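Local structure of dihydroorotate dehydrogenase (Schistosoma mansoni, 6UY4) at residues L170-T175 with A181-G186; V255-A258 with K262-I265. The protein probably catalyses the quinone-dependent oxidation of (S)-dihydroorotate to orotate in de novo pyrimidine synthesis, using bound FMN as cofactor. All coordinates share one frame; numbering follows the deposited sequence.

Contact 1 of 2, residues L170-T175 with A181-G186; sequences LGCNKT and ADYVAG
The ring of Tyr183 meets the 170-175 chain at its edge, where Leu170 O lies near the ring plane, 3.5 Å from CE1. Gly171 CA and Cys172 N approach the same ring obliquely. Farther along, Cys172 SG makes an oblique sulfur-aromatic contact, 5.1 Å from the ring centroid. Its chi1 of 65° sets the sulfur between the backbone N and the carbonyl carbon, turned toward Tyr183 OH. The second flat group is the carboxylate of Asp182. Its OD2 takes the N-H of Asn173 through the anti lone pair, at 3.2 Å and nearly straight (167°), while Asp182 CB rests on Cys172 CB at 3.7 Å. The carboxylate plane is turned 77° from the amide of Asn173, whose OD1 accepts a hydrogen bond from the backbone N of Asn118. One water donates to both Gly171 O and Asp182 O, joining loop to helix. At the other end the methyls of Leu170 lie against the backbone of Gly186, CD1 reaching its carbonyl C at 3.5 Å. The contact thus fastens the loop leaving strand 165-170 of the TIM barrel to the first turns of helix 179-190; Tyr183 also touches Leu221 of helix 215-230, and Gly171 pairs by backbone with Val115 of strand 109-115.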
# COMPACT_ATOMS: atom_id res chain seq x y z
N LEU A 170 8.71 4.76 1.18
CA LEU A 170 9.39 5.96 1.64
C LEU A 170 8.55 7.20 1.37
O LEU A 170 7.86 7.29 0.35
CB LEU A 170 10.75 6.09 0.96
CG LEU A 170 11.62 4.83 1.02
CD1 LEU A 170 12.82 4.95 0.11
CD2 LEU A 170 12.05 4.56 2.45
N GLY A 171 8.62 8.16 2.29
CA GLY A 171 7.90 9.41 2.15
C GLY A 171 8.73 10.58 2.65
O GLY A 171 9.87 10.40 3.09
N CYS A 172 8.15 11.77 2.56
CA CYS A 172 8.80 12.99 2.99
C CYS A 172 8.00 13.64 4.11
O CYS A 172 6.80 13.41 4.27
CB CYS A 172 8.95 13.98 1.82
SG CYS A 172 7.39 14.60 1.16
N ASN A 173 8.69 14.47 4.90
CA ASN A 173 8.05 15.18 5.98
C ASN A 173 7.20 16.33 5.43
O ASN A 173 7.37 16.79 4.30
CB ASN A 173 9.08 15.72 6.97
CG ASN A 173 9.63 14.64 7.88
OD1 ASN A 173 10.81 14.30 7.83
ND2 ASN A 173 8.77 14.10 8.74
N LYS A 174 6.26 16.79 6.26
CA LYS A 174 5.39 17.89 5.86
C LYS A 174 6.17 19.20 5.76
O LYS A 174 5.98 19.97 4.81
CB LYS A 174 4.23 18.03 6.84
CG LYS A 174 3.21 19.10 6.48
CD LYS A 174 2.14 19.23 7.56
CE LYS A 174 1.09 20.27 7.19
NZ LYS A 174 0.32 19.87 5.98
N THR A 175 7.05 19.45 6.72
CA THR A 175 7.85 20.67 6.76
C THR A 175 9.18 20.53 6.02
O THR A 175 10.13 21.26 6.33
CB THR A 175 8.10 21.08 8.21
OG1 THR A 175 9.08 20.22 8.79
CG2 THR A 175 6.81 20.98 9.01
N ALA A 181 15.16 15.08 -1.45
CA ALA A 181 16.22 14.71 -0.52
C ALA A 181 15.72 13.73 0.53
O ALA A 181 16.46 12.84 0.97
CB ALA A 181 16.81 15.95 0.14
N ASP A 182 14.46 13.88 0.95
CA ASP A 182 13.88 12.94 1.91
C ASP A 182 13.74 11.55 1.31
O ASP A 182 14.01 10.55 1.98
CB ASP A 182 12.53 13.45 2.40
CG ASP A 182 12.64 14.71 3.23
OD1 ASP A 182 13.70 15.38 3.16
OD2 ASP A 182 11.68 15.03 3.96
N TYR A 183 13.31 11.47 0.05
CA TYR A 183 13.21 10.18 -0.61
C TYR A 183 14.59 9.55 -0.80
O TYR A 183 14.75 8.33 -0.63
CB TYR A 183 12.50 10.32 -1.96
CG TYR A 183 11.05 10.73 -1.85
CD1 TYR A 183 10.11 9.88 -1.29
CD2 TYR A 183 10.62 11.97 -2.30
CE1 TYR A 183 8.78 10.24 -1.19
CE2 TYR A 183 9.29 12.35 -2.20
CZ TYR A 183 8.38 11.48 -1.64
OH TYR A 183 7.06 11.85 -1.54
N VAL A 184 15.59 10.36 -1.14
CA VAL A 184 16.95 9.84 -1.29
C VAL A 184 17.48 9.34 0.05
O VAL A 184 18.12 8.29 0.12
CB VAL A 184 17.87 10.92 -1.90
CG1 VAL A 184 19.32 10.50 -1.81
CG2 VAL A 184 17.48 11.19 -3.35
N ALA A 185 17.21 10.08 1.12
CA ALA A 185 17.63 9.64 2.45
C ALA A 185 16.98 8.32 2.82
O ALA A 185 17.62 7.46 3.44
CB ALA A 185 17.31 10.71 3.49
N GLY A 186 15.72 8.13 2.44
CA GLY A 186 15.05 6.87 2.71
C GLY A 186 15.66 5.72 1.92
O GLY A 186 15.80 4.61 2.44
O HOH W 1 12.19 9.00 3.04

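Contact 2 of 2, residues V255-A258 with K262-I265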
# COMPACT_ATOMS: atom_id res chain seq x y z
N VAL A 255 4.75 6.89 -17.00
CA VAL A 255 5.30 5.66 -17.55
C VAL A 255 6.55 5.94 -18.37
O VAL A 255 7.53 5.18 -18.31
CB VAL A 255 4.22 4.94 -18.39
CG1 VAL A 255 4.83 3.77 -19.15
CG2 VAL A 255 3.08 4.46 -17.50
N GLU A 256 6.55 7.03 -19.13
CA GLU A 256 7.70 7.36 -19.97
C GLU A 256 8.95 7.60 -19.12
O GLU A 256 10.01 7.03 -19.39
CB GLU A 256 7.40 8.58 -20.83
CG GLU A 256 8.61 9.13 -21.56
CD GLU A 256 8.29 10.36 -22.38
OE1 GLU A 256 7.09 10.62 -22.63
OE2 GLU A 256 9.23 11.08 -22.78
N VAL A 257 8.83 8.44 -18.10
CA VAL A 257 9.97 8.73 -17.23
C VAL A 257 10.41 7.46 -16.50
O VAL A 257 11.61 7.22 -16.32
CB VAL A 257 9.62 9.86 -16.24
CG1 VAL A 257 10.74 10.05 -15.24
CG2 VAL A 257 9.35 11.15 -17.00
N ALA A 258 9.45 6.63 -16.08
CA ALA A 258 9.78 5.41 -15.36
C ALA A 258 10.50 4.39 -16.22
O ALA A 258 11.18 3.51 -15.68
CB ALA A 258 8.50 4.79 -14.78
N LYS A 262 17.82 6.47 -18.64
CA LYS A 262 18.53 7.26 -17.64
C LYS A 262 17.84 7.23 -16.28
O LYS A 262 18.51 7.44 -15.26
CB LYS A 262 18.69 8.70 -18.12
CG LYS A 262 19.53 8.85 -19.37
N THR A 263 16.53 6.99 -16.24
CA THR A 263 15.77 6.96 -14.99
C THR A 263 14.83 5.77 -14.98
O THR A 263 13.63 5.90 -14.74
CB THR A 263 15.00 8.26 -14.79
OG1 THR A 263 14.26 8.57 -15.98
CG2 THR A 263 15.94 9.42 -14.47
N ARG A 264 15.36 4.58 -15.24
CA ARG A 264 14.55 3.37 -15.32
C ARG A 264 14.38 2.76 -13.93
O ARG A 264 15.37 2.41 -13.28
CB ARG A 264 15.18 2.35 -16.27
CG ARG A 264 14.38 1.08 -16.40
CD ARG A 264 14.95 0.16 -17.46
NE ARG A 264 14.13 -1.04 -17.63
CZ ARG A 264 13.06 -1.11 -18.41
NH1 ARG A 264 12.68 -0.05 -19.10
NH2 ARG A 264 12.38 -2.24 -18.50
N ILE A 265 13.13 2.63 -13.49
CA ILE A 265 12.82 1.99 -12.22
C ILE A 265 12.63 0.50 -12.45
O ILE A 265 12.85 -0.00 -13.56
CB ILE A 265 11.58 2.62 -11.57
CG1 ILE A 265 10.35 2.39 -12.44
CG2 ILE A 265 11.80 4.10 -11.32
CD1 ILE A 265 9.07 2.85 -11.80
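This contact belongs to the alpha-beta loop that leads from helix 248-259 of the TIM barrel into strand 267-270, where the chain doubles back past the last turn of the helix. Two carbonyls near the end of the helix, those of Val257 and Ala258, receive donors from the returning chain. Thr263 OG1 donates to Val257 O at 3.0 Å, arriving tilted 17° from the carbonyl plane. That reach depends on a chi1 of 50°, which places the hydroxyl between the threonine's own N and carbonyl carbon, on the side of the helix. The same OG1 lies 3.9 Å from Val257 CG1, so the hydroxyl contacts both the side chain and the carbonyl of one residue. Next in line, the backbone N of Ile265 binds Ala258 O at 3.1 Å, with an N-H...O angle of 163°. Arg264 CA adds a CA-H...O contact to this oxygen at 3.4 Å, and two neighbouring residues of the returning chain therefore converge on a single carbonyl. The arginine side chain starts away from the helix and runs extended from CG to NE. Its NH1 makes a weak hydrogen bond back to Leu259 O, and the arginine side chain touches Ala325 and Ile326. Helix 215-230 flanks the contact: Val257 packs on its Arg219 and Leu222, and Thr263 touches Ser223. Ile265 CG1 passes 3.5 Å from Ala258 O, and the apolar part of the contact is made beyond it, where Ile265 CD1 settles against Ala258 CB at 3.6 Å.

How the contacts relate
Both contacts join a barrel helix to the connection beside it, but in reverse order: contact 1 ties the loop after strand 165-170 to the helix that follows, whereas contact 2 ties helix 248-259 to the chain that leads into strand 267-270. They do not touch; their centres are 20 Å apart and their nearest atoms about 11 Å. Helix 215-230 is a common neighbour, meeting Tyr183 of one and Val257 and Thr263 of the other. Contact 1 is near the cofactor: Gly171 lies about 8 Å from the bound FMN and about 4 Å from the side chain of Thr114, an FMN-binding residue. In contact 2, the side chain of Ile265 is about 9 Å from that of FMN-binding Lys241.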